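Local coordinates for uncharacterized protein AF_1382 (Archaeoglobus fulgidus DSM 4304, PDB 2QVO) that is of unknown function but folds as a winged helix-turn-helix domain, which is consistent with a role in binding DNA, at residues 16-21 with 82-87; 12-17 with 48-53; 34-39 with 69-74; 20-25 with 76-81. All coordinates share one frame; numbering follows the deposited sequence.

Contact 1: 16-21 with 82-87; sequences EILMTI and QQIKSI
Met-19 and Leu-18 on helix 12-26 meet Ile-84 and Lys-85 on helix 75-90 through aliphatic carbons and one thioether. The CD2 methyl of Leu-18 rests on CD1 of Ile-84 at 3.7 Å. Leu-18 reaches it because its CG lies anti to the backbone N (chi1 -176°). Beside this pair the thioether takes over, with SD of Met-19 4.0 Å from CG2 of Ile-84. Ile-84 thus offers one branch to each partner, its long arm to the leucine and its short one to the sulfur. The methionine chain folds at chi2 and again at chi3, which carries its methyl past the isoleucine to the next residue. There CE of Met-19 lies 3.8 Å from CB of Lys-85 and equally near that residue's backbone N, the two side chains meeting at roughly a right angle. Only the root of the lysine takes part; its ammonium end leads away to a long, weak ion pair with Asp-89.

In the next shell Leu-15 also packs on Ile-84, Met-59 touches Leu-18, and the hydroxyl ends of Tyr-22 and Tyr-23 touch the methylenes of Lys-85. Behind them the helix axes pass 10.6 Å apart at a crossing angle of -110°, so the helices touch over a short patch, Met-19 and Lys-85 having the nearest CA atoms. With the side-chain contacts made by aliphatic carbon and a sulfur, and none of the partners joined by a directional bond, the C-terminal helix is held here by shape and by burial of apolar surface.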
# COMPACT_ATOMS: atom_id res chain seq x y z
N GLU A 16 1.95 5.51 3.58
CA GLU A 16 0.52 5.75 3.40
C GLU A 16 -0.07 4.79 2.36
O GLU A 16 -1.19 4.31 2.52
CB GLU A 16 0.23 7.19 2.96
CG GLU A 16 0.29 8.23 4.07
CD GLU A 16 0.27 9.66 3.52
OE1 GLU A 16 -0.29 9.88 2.42
OE2 GLU A 16 0.82 10.56 4.20
N ILE A 17 0.68 4.54 1.29
CA ILE A 17 0.24 3.60 0.25
C ILE A 17 0.12 2.17 0.82
O ILE A 17 -0.91 1.49 0.66
CB ILE A 17 1.15 3.68 -1.01
CG1 ILE A 17 0.95 5.05 -1.67
CG2 ILE A 17 0.82 2.57 -2.02
CD1 ILE A 17 2.09 5.50 -2.56
N LEU A 18 1.17 1.74 1.51
CA LEU A 18 1.17 0.42 2.11
C LEU A 18 0.03 0.20 3.09
O LEU A 18 -0.62 -0.86 3.05
CB LEU A 18 2.51 0.17 2.83
CG LEU A 18 2.64 -1.24 3.41
CD1 LEU A 18 2.61 -2.30 2.32
CD2 LEU A 18 3.94 -1.33 4.27
N MET A 19 -0.20 1.17 3.98
CA MET A 19 -1.18 1.02 5.04
C MET A 19 -2.58 1.13 4.44
O MET A 19 -3.49 0.48 4.91
CB MET A 19 -0.97 2.02 6.18
CG MET A 19 0.38 1.78 6.97
SD MET A 19 0.75 0.07 7.33
CE MET A 19 -0.36 -0.17 8.71
N THR A 20 -2.71 1.94 3.38
CA THR A 20 -4.00 2.00 2.64
C THR A 20 -4.41 0.65 2.06
O THR A 20 -5.57 0.24 2.18
CB THR A 20 -3.98 3.08 1.52
OG1 THR A 20 -3.79 4.37 2.10
CG2 THR A 20 -5.30 3.07 0.75
N ILE A 21 -3.46 -0.04 1.42
CA ILE A 21 -3.72 -1.38 0.89
C ILE A 21 -4.09 -2.32 2.03
O ILE A 21 -5.04 -3.10 1.92
CB ILE A 21 -2.47 -1.93 0.13
CG1 ILE A 21 -2.08 -0.98 -1.01
CG2 ILE A 21 -2.71 -3.37 -0.40
CD1 ILE A 21 -0.69 -1.27 -1.60
N GLN A 82 1.50 -5.12 9.22
CA GLN A 82 1.04 -5.38 10.57
C GLN A 82 2.01 -4.85 11.63
O GLN A 82 1.60 -4.27 12.65
CB GLN A 82 0.78 -6.87 10.75
CG GLN A 82 -0.54 -7.30 10.13
CD GLN A 82 -0.71 -8.81 10.01
OE1 GLN A 82 0.23 -9.59 10.21
NE2 GLN A 82 -1.93 -9.22 9.69
N GLN A 83 3.31 -5.02 11.36
CA GLN A 83 4.37 -4.55 12.26
C GLN A 83 4.46 -3.02 12.26
O GLN A 83 4.64 -2.41 13.31
CB GLN A 83 5.71 -5.16 11.87
CG GLN A 83 5.81 -6.69 12.04
CD GLN A 83 6.07 -7.12 13.48
OE1 GLN A 83 6.95 -6.59 14.16
NE2 GLN A 83 5.30 -8.10 13.94
N ILE A 84 4.27 -2.40 11.10
CA ILE A 84 4.23 -0.94 11.02
C ILE A 84 3.03 -0.37 11.80
O ILE A 84 3.15 0.64 12.51
CB ILE A 84 4.24 -0.44 9.56
CG1 ILE A 84 5.60 -0.73 8.91
CG2 ILE A 84 3.90 1.04 9.52
CD1 ILE A 84 5.69 -0.43 7.42
N LYS A 85 1.88 -1.03 11.67
CA LYS A 85 0.70 -0.68 12.46
C LYS A 85 1.05 -0.60 13.96
O LYS A 85 0.70 0.38 14.63
CB LYS A 85 -0.43 -1.69 12.22
CG LYS A 85 -1.71 -1.38 13.01
CD LYS A 85 -2.69 -2.54 12.97
CE LYS A 85 -4.05 -2.13 13.56
NZ LYS A 85 -3.90 -1.55 14.93
N SER A 86 1.73 -1.61 14.48
CA SER A 86 2.13 -1.58 15.89
C SER A 86 3.09 -0.42 16.20
O SER A 86 2.96 0.22 17.24
CB SER A 86 2.70 -2.91 16.36
OG SER A 86 3.85 -3.27 15.63
N ILE A 87 4.02 -0.14 15.29
CA ILE A 87 4.93 1.01 15.47
C ILE A 87 4.15 2.32 15.52
O ILE A 87 4.36 3.12 16.42
CB ILE A 87 6.02 1.08 14.38
CG1 ILE A 87 6.97 -0.11 14.53
CG2 ILE A 87 6.82 2.39 14.49
CD1 ILE A 87 7.85 -0.35 13.35

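Contact 2: 12-17 with 48-53; sequences EKALEI and WLIIKK
Ile-17 of helix 12-26 points toward helix 44-56 and divides its two ends between neighbouring isoleucines. Its long arm reaches Ile-50: CD1 of Ile-17 sits 3.8 Å from CG2 of Ile-50, equally close to the branching CB and slightly farther from CG1, so the methyl nestles against the fork of that side chain. The short branch goes the other way, CG2 of Ile-17 lying 3.7 Å from CD1 of Ile-51. Ile-51 leaves its helix at the flank of the interface, and the bend at its chi2 (-60°) brings the terminal methyl back to the contact. A third, looser apolar touch lies one turn earlier on helix 12-26, where CB of Ala-14 is 4.3 Å from CG2 of Ile-50. The backbones draw together here, with the CA atoms of Ala-14 and Ile-50 6.5 Å apart, consistent with the small side chain of the alanine.

The helix axes cross at -75° and 10.4 Å. Helix 44-56 is the second helix of the helix-turn-helix, in the place of the recognition helix of winged-helix proteins, and the isoleucines are on its inward face. Ile-51 goes on to touch Ile-33 and Ile-71, while Ile-17 also packs on Ile-36 and Phe-54.

Charged groups stay at the edge. NZ of Lys-13 forms a salt bridge to OE2 of Glu-12 at 2.8 Å, weak as a hydrogen bond, within its own helix. The lysine side chain also touches Ser-42 and Tyr-46, beside the start of helix 44-56.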
# COMPACT_ATOMS: atom_id res chain seq x y z
N GLU A 12 6.93 8.83 4.23
CA GLU A 12 5.50 9.01 4.49
C GLU A 12 4.59 8.61 3.32
O GLU A 12 3.55 8.01 3.54
CB GLU A 12 5.19 10.44 4.94
CG GLU A 12 5.74 11.53 4.00
CD GLU A 12 4.88 12.78 3.96
OE1 GLU A 12 3.78 12.78 4.54
OE2 GLU A 12 5.31 13.77 3.32
N LYS A 13 5.01 8.93 2.10
CA LYS A 13 4.19 8.60 0.92
C LYS A 13 4.10 7.09 0.69
O LYS A 13 3.01 6.56 0.48
CB LYS A 13 4.69 9.35 -0.33
CG LYS A 13 4.53 10.88 -0.24
CD LYS A 13 3.08 11.31 0.01
CE LYS A 13 2.91 12.84 -0.01
NZ LYS A 13 3.40 13.51 1.24
N ALA A 14 5.24 6.40 0.77
CA ALA A 14 5.26 4.94 0.61
C ALA A 14 4.52 4.24 1.75
O ALA A 14 3.80 3.24 1.52
CB ALA A 14 6.70 4.42 0.52
N LEU A 15 4.68 4.76 2.96
CA LEU A 15 3.96 4.25 4.14
C LEU A 15 2.44 4.33 3.96
O LEU A 15 1.74 3.33 4.18
CB LEU A 15 4.34 5.04 5.40
CG LEU A 15 3.48 4.66 6.61
CD1 LEU A 15 3.87 3.29 7.10
CD2 LEU A 15 3.59 5.70 7.72
N GLU A 16 1.95 5.51 3.58
CA GLU A 16 0.52 5.75 3.40
C GLU A 16 -0.07 4.79 2.36
O GLU A 16 -1.19 4.31 2.52
CB GLU A 16 0.23 7.19 2.96
CG GLU A 16 0.29 8.23 4.07
CD GLU A 16 0.27 9.66 3.52
OE1 GLU A 16 -0.29 9.88 2.42
OE2 GLU A 16 0.82 10.56 4.20
N ILE A 17 0.68 4.54 1.29
CA ILE A 17 0.24 3.60 0.25
C ILE A 17 0.12 2.17 0.82
O ILE A 17 -0.91 1.49 0.66
CB ILE A 17 1.15 3.68 -1.01
CG1 ILE A 17 0.95 5.05 -1.67
CG2 ILE A 17 0.82 2.57 -2.02
CD1 ILE A 17 2.09 5.50 -2.56
N TRP A 48 1.59 4.50 -8.83
CA TRP A 48 2.01 3.45 -9.75
C TRP A 48 3.47 3.08 -9.52
O TRP A 48 3.79 1.89 -9.38
CB TRP A 48 1.76 3.92 -11.19
CG TRP A 48 1.93 2.86 -12.23
CD1 TRP A 48 1.01 1.93 -12.62
CD2 TRP A 48 3.09 2.63 -13.04
NE1 TRP A 48 1.53 1.13 -13.62
CE2 TRP A 48 2.81 1.55 -13.90
N LEU A 49 4.34 4.09 -9.43
CA LEU A 49 5.80 3.86 -9.23
C LEU A 49 6.09 3.11 -7.92
O LEU A 49 6.88 2.16 -7.89
CB LEU A 49 6.55 5.20 -9.26
CG LEU A 49 8.10 5.23 -9.17
CD2 LEU A 49 8.59 6.65 -8.96
N ILE A 50 5.44 3.55 -6.84
CA ILE A 50 5.62 2.91 -5.54
C ILE A 50 5.13 1.46 -5.51
O ILE A 50 5.80 0.57 -4.97
CB ILE A 50 4.97 3.74 -4.40
CG1 ILE A 50 5.70 5.08 -4.23
CG2 ILE A 50 4.92 2.96 -3.08
CD1 ILE A 50 7.23 4.98 -3.94
N ILE A 51 3.95 1.23 -6.09
CA ILE A 51 3.41 -0.12 -6.25
C ILE A 51 4.40 -1.02 -6.98
O ILE A 51 4.64 -2.16 -6.57
CB ILE A 51 2.03 -0.11 -6.98
CG1 ILE A 51 0.96 0.63 -6.15
CG2 ILE A 51 1.57 -1.53 -7.34
CD1 ILE A 51 0.67 0.05 -4.78
N LYS A 52 5.00 -0.52 -8.06
CA LYS A 52 6.00 -1.29 -8.81
C LYS A 52 7.21 -1.62 -7.93
O LYS A 52 7.78 -2.71 -8.02
CB LYS A 52 6.41 -0.58 -10.11
CG LYS A 52 5.28 -0.43 -11.16
CD LYS A 52 4.97 -1.73 -11.90
N LYS A 53 7.60 -0.69 -7.07
CA LYS A 53 8.70 -0.94 -6.14
C LYS A 53 8.31 -2.00 -5.10
O LYS A 53 9.13 -2.88 -4.77
CB LYS A 53 9.17 0.36 -5.46
CG LYS A 53 9.83 1.35 -6.45
CD LYS A 53 10.46 2.55 -5.73
CE LYS A 53 11.28 3.40 -6.69

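Contact 3: 34-39 with 69-74; sequences QYIASK and KIIRLT
Ile-36, near the middle of helix 33-39, stretches toward strand 68-73 and meets Ile-71 methyl to methyl, the two CD1 atoms 3.6 Å apart. Both residues carry CG1 anti to the carbonyl carbon, and in Ile-36 the arm then runs on extended (chi2 165°), spanning a wide gap between backbones: their CA atoms are 9.6 Å apart. Both side chains are buried, and their ends meet while the side chains cross at a slant.

Gln-34 buries about as much surface as Ile-36, but in a different way. Its chain bends at chi2 (77°) and swings the amide over the start of the strand, where NE2 of Gln-34 comes within 4.1 Å of the backbone N of Lys-69. Both atoms are donors and the approach is loose, so the glutamine covers the strand without bonding to it. The lysine's own side chain leads away from the helix toward Trp-48 and Cys-62.

The strand is the central one of a three-stranded antiparallel sheet, bonded through its backbone to Val-31 and Ile-33 on one flank and to Glu-61 and Glu-63 on the other. On the helical side of the sheet Ile-36 packs on Val-47 of helix 44-56 and Ile-21 of helix 12-26, while Ile-71 also reaches Ile-51, so helix 33-39 and the wing hairpin share one core.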
# COMPACT_ATOMS: atom_id res chain seq x y z
N GLN A 34 -6.76 3.14 -8.27
CA GLN A 34 -7.54 4.38 -8.29
C GLN A 34 -7.99 4.78 -6.88
O GLN A 34 -7.93 5.95 -6.51
CB GLN A 34 -8.77 4.23 -9.20
CG GLN A 34 -8.49 3.83 -10.66
CD GLN A 34 -8.15 2.36 -10.88
OE1 GLN A 34 -8.47 1.51 -10.05
NE2 GLN A 34 -7.52 2.05 -12.01
N TYR A 35 -8.43 3.80 -6.10
CA TYR A 35 -8.83 4.03 -4.71
C TYR A 35 -7.65 4.47 -3.83
O TYR A 35 -7.79 5.41 -3.04
CB TYR A 35 -9.50 2.78 -4.12
CG TYR A 35 -9.62 2.85 -2.62
CD1 TYR A 35 -10.68 3.52 -2.01
CD2 TYR A 35 -8.66 2.26 -1.80
CE1 TYR A 35 -10.79 3.58 -0.63
CE2 TYR A 35 -8.75 2.33 -0.42
CZ TYR A 35 -9.81 2.99 0.16
OH TYR A 35 -9.89 3.04 1.53
N ILE A 36 -6.51 3.79 -3.95
CA ILE A 36 -5.32 4.18 -3.19
C ILE A 36 -5.00 5.64 -3.45
O ILE A 36 -4.77 6.41 -2.52
CB ILE A 36 -4.09 3.30 -3.52
CG1 ILE A 36 -4.37 1.83 -3.18
CG2 ILE A 36 -2.86 3.77 -2.73
CD1 ILE A 36 -3.35 0.88 -3.82
N ALA A 37 -5.02 6.01 -4.73
CA ALA A 37 -4.83 7.39 -5.16
C ALA A 37 -5.82 8.35 -4.52
O ALA A 37 -5.42 9.44 -4.12
CB ALA A 37 -4.91 7.49 -6.68
N SER A 38 -7.09 7.97 -4.39
CA SER A 38 -8.12 8.84 -3.76
C SER A 38 -7.82 9.10 -2.28
O SER A 38 -8.18 10.16 -1.74
CB SER A 38 -9.54 8.29 -3.93
OG SER A 38 -9.86 7.29 -2.96
N LYS A 39 -7.15 8.14 -1.64
CA LYS A 39 -6.89 8.16 -0.20
C LYS A 39 -5.57 8.82 0.22
O LYS A 39 -5.46 9.35 1.32
CB LYS A 39 -6.89 6.73 0.34
CG LYS A 39 -8.26 6.09 0.40
CD LYS A 39 -9.08 6.68 1.55
CE LYS A 39 -10.55 6.51 1.25
NZ LYS A 39 -11.39 7.50 1.98
N LYS A 69 -6.59 -1.92 -12.37
CA LYS A 69 -5.43 -2.52 -11.70
C LYS A 69 -5.78 -2.86 -10.25
O LYS A 69 -6.19 -1.98 -9.49
CB LYS A 69 -4.20 -1.58 -11.75
CG LYS A 69 -2.89 -2.32 -11.44
CD LYS A 69 -1.64 -1.55 -11.88
CE LYS A 69 -0.40 -2.43 -11.70
NZ LYS A 69 0.88 -1.69 -11.76
N ILE A 70 -5.64 -4.13 -9.90
CA ILE A 70 -5.92 -4.60 -8.55
C ILE A 70 -4.62 -5.00 -7.85
O ILE A 70 -3.77 -5.67 -8.43
CB ILE A 70 -6.90 -5.78 -8.55
CG1 ILE A 70 -8.24 -5.34 -9.15
CG2 ILE A 70 -7.09 -6.34 -7.12
CD1 ILE A 70 -9.24 -6.46 -9.32
N ILE A 71 -4.48 -4.57 -6.61
CA ILE A 71 -3.24 -4.77 -5.85
C ILE A 71 -3.55 -5.61 -4.62
O ILE A 71 -4.50 -5.31 -3.90
CB ILE A 71 -2.64 -3.42 -5.47
CG1 ILE A 71 -2.31 -2.64 -6.75
CG2 ILE A 71 -1.39 -3.61 -4.62
CD1 ILE A 71 -2.76 -1.23 -6.73
N ARG A 72 -2.77 -6.66 -4.38
CA ARG A 72 -2.94 -7.46 -3.16
C ARG A 72 -1.61 -7.63 -2.45
O ARG A 72 -0.58 -7.78 -3.11
CB ARG A 72 -3.56 -8.83 -3.48
CG ARG A 72 -2.63 -9.84 -4.16
CD ARG A 72 -3.29 -11.20 -4.29
NE ARG A 72 -4.67 -11.02 -4.76
CZ ARG A 72 -5.02 -10.93 -6.04
NH1 ARG A 72 -4.10 -11.05 -7.00
NH2 ARG A 72 -6.29 -10.73 -6.36
N LEU A 73 -1.63 -7.59 -1.12
CA LEU A 73 -0.42 -7.85 -0.32
C LEU A 73 -0.05 -9.31 -0.38
O LEU A 73 -0.92 -10.19 -0.30
CB LEU A 73 -0.62 -7.45 1.15
CG LEU A 73 -0.66 -5.96 1.49
CD1 LEU A 73 -1.01 -5.75 2.94
CD2 LEU A 73 0.66 -5.28 1.16
N THR A 74 1.25 -9.58 -0.52
CA THR A 74 1.77 -10.93 -0.36
C THR A 74 1.82 -11.20 1.14
O THR A 74 1.60 -10.29 1.94
CB THR A 74 3.17 -11.07 -0.95
OG1 THR A 74 4.05 -10.13 -0.32
CG2 THR A 74 3.14 -10.83 -2.47

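Contact 4: 20-25 with 76-81; sequences TIYYES and KGQKIA
Tyr-22 and Ala-81 form the tight part of this contact. The alanine methyl approaches the tyrosine obliquely near the root of its ring, CB of Ala-81 lying 3.5 Å from CD1 of Tyr-22 and 3.7 Å from CG. With CG anti to the backbone N (chi1 175°), the ring extends from helix 12-26 toward helix 75-90, and the CA atoms of Tyr-22 and Ala-81 are 6.5 Å apart. Both residues are buried. Tyr-22 is also touched by Leu-73 of the last strand, by Gln-82, next in the chain after Ala-81, and by Lys-85 a turn farther on, while its CD2 sits over the centre of the Tyr-23 ring, 3.8 Å above the plane.

Toward solvent the packing slackens. Gln-78, one turn before Ala-81, bends its amide toward the ring, yet NE2 of Gln-78 stops 4.3 Å from CE1 of Tyr-22, a loose touch made obliquely and without a hydrogen bond. The contact joins helix 12-26 to helix 75-90, which follows the wing and packs back on the domain, a topology found in winged helix-turn-helix domains extended by a C-terminal helix.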
# COMPACT_ATOMS: atom_id res chain seq x y z
N THR A 20 -2.71 1.94 3.38
CA THR A 20 -4.00 2.00 2.64
C THR A 20 -4.41 0.65 2.06
O THR A 20 -5.57 0.24 2.18
CB THR A 20 -3.98 3.08 1.52
OG1 THR A 20 -3.79 4.37 2.10
CG2 THR A 20 -5.30 3.07 0.75
N ILE A 21 -3.46 -0.04 1.42
CA ILE A 21 -3.72 -1.38 0.89
C ILE A 21 -4.09 -2.32 2.03
O ILE A 21 -5.04 -3.10 1.92
CB ILE A 21 -2.47 -1.93 0.13
CG1 ILE A 21 -2.08 -0.98 -1.01
CG2 ILE A 21 -2.71 -3.37 -0.40
CD1 ILE A 21 -0.69 -1.27 -1.60
N TYR A 22 -3.33 -2.25 3.12
CA TYR A 22 -3.56 -3.09 4.29
C TYR A 22 -4.99 -2.94 4.83
O TYR A 22 -5.73 -3.94 4.92
CB TYR A 22 -2.51 -2.75 5.36
CG TYR A 22 -2.70 -3.47 6.67
CD1 TYR A 22 -2.36 -4.82 6.81
CD2 TYR A 22 -3.23 -2.80 7.77
CE1 TYR A 22 -2.55 -5.48 8.03
CE2 TYR A 22 -3.41 -3.45 8.99
CZ TYR A 22 -3.08 -4.78 9.11
OH TYR A 22 -3.28 -5.41 10.32
N TYR A 23 -5.38 -1.72 5.16
CA TYR A 23 -6.70 -1.47 5.75
C TYR A 23 -7.84 -1.74 4.78
O TYR A 23 -8.87 -2.28 5.17
CB TYR A 23 -6.80 -0.07 6.33
CG TYR A 23 -6.03 0.06 7.62
CD1 TYR A 23 -6.43 -0.66 8.76
CD2 TYR A 23 -4.90 0.85 7.70
CE1 TYR A 23 -5.73 -0.56 9.95
CE2 TYR A 23 -4.18 0.95 8.89
CZ TYR A 23 -4.60 0.24 10.01
OH TYR A 23 -3.90 0.34 11.19
N GLU A 24 -7.64 -1.38 3.51
CA GLU A 24 -8.68 -1.65 2.50
C GLU A 24 -8.91 -3.16 2.32
O GLU A 24 -10.06 -3.62 2.28
CB GLU A 24 -8.31 -0.96 1.18
CG GLU A 24 -9.29 -1.19 0.04
CD GLU A 24 -10.60 -0.42 0.18
OE1 GLU A 24 -11.23 -0.17 -0.87
OE2 GLU A 24 -11.03 -0.08 1.31
N SER A 25 -7.83 -3.94 2.23
CA SER A 25 -7.96 -5.40 2.07
C SER A 25 -8.55 -6.05 3.33
O SER A 25 -9.42 -6.92 3.23
CB SER A 25 -6.61 -6.03 1.72
OG SER A 25 -5.62 -5.60 2.63
N LYS A 76 4.40 -11.60 2.83
CA LYS A 76 5.50 -10.71 3.23
C LYS A 76 5.00 -9.29 3.44
O LYS A 76 5.23 -8.69 4.48
CB LYS A 76 6.58 -10.73 2.15
CG LYS A 76 7.81 -9.91 2.47
CD LYS A 76 8.76 -9.88 1.30
CE LYS A 76 10.05 -9.25 1.74
NZ LYS A 76 10.93 -8.93 0.59
N GLY A 77 4.29 -8.75 2.44
CA GLY A 77 3.71 -7.41 2.57
C GLY A 77 2.80 -7.29 3.76
O GLY A 77 2.86 -6.30 4.48
N GLN A 78 1.94 -8.29 3.99
CA GLN A 78 1.01 -8.25 5.11
C GLN A 78 1.73 -8.19 6.46
O GLN A 78 1.36 -7.39 7.33
CB GLN A 78 0.03 -9.44 5.10
CG GLN A 78 -0.91 -9.42 6.29
CD GLN A 78 -2.30 -9.94 6.00
OE1 GLN A 78 -2.53 -10.64 5.01
NE2 GLN A 78 -3.25 -9.61 6.87
N LYS A 79 2.73 -9.04 6.63
CA LYS A 79 3.51 -9.09 7.88
C LYS A 79 4.14 -7.72 8.17
O LYS A 79 3.99 -7.17 9.27
CB LYS A 79 4.61 -10.14 7.75
CG LYS A 79 4.17 -11.59 7.96
CD LYS A 79 5.35 -12.50 7.64
CE LYS A 79 5.21 -13.89 8.21
NZ LYS A 79 6.46 -14.66 7.95
N ILE A 80 4.81 -7.16 7.18
CA ILE A 80 5.40 -5.81 7.29
C ILE A 80 4.36 -4.76 7.69
O ILE A 80 4.56 -4.01 8.65
CB ILE A 80 6.13 -5.42 5.99
CG1 ILE A 80 7.38 -6.28 5.81
CG2 ILE A 80 6.48 -3.90 5.98
CD1 ILE A 80 8.01 -6.20 4.44
N ALA A 81 3.22 -4.71 6.99
CA ALA A 81 2.18 -3.74 7.34
C ALA A 81 1.69 -3.89 8.77
O ALA A 81 1.47 -2.90 9.46
CB ALA A 81 1.00 -3.83 6.36

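From the N terminus, helix 12-26 supplies the first segment of three contacts. Contact 2 closes the shortest of their loops, tying this helix to helix 44-56. Contacts 1 and 4 close longer loops to successive turns of helix 75-90, so the C-terminal helix returns to helix 12-26. Contact 3 starts later, at helix 33-39, and ends on strand 68-73; it is nested inside the loops of contacts 1 and 4. Contact 2 crosses both contact 3 and contact 4, its segments alternating with theirs. Ile-21, between them, touches Ile-51, Ile-36 and Leu-73, and so links helix 12-26 with the helix-turn-helix and strand 68-73 in one core.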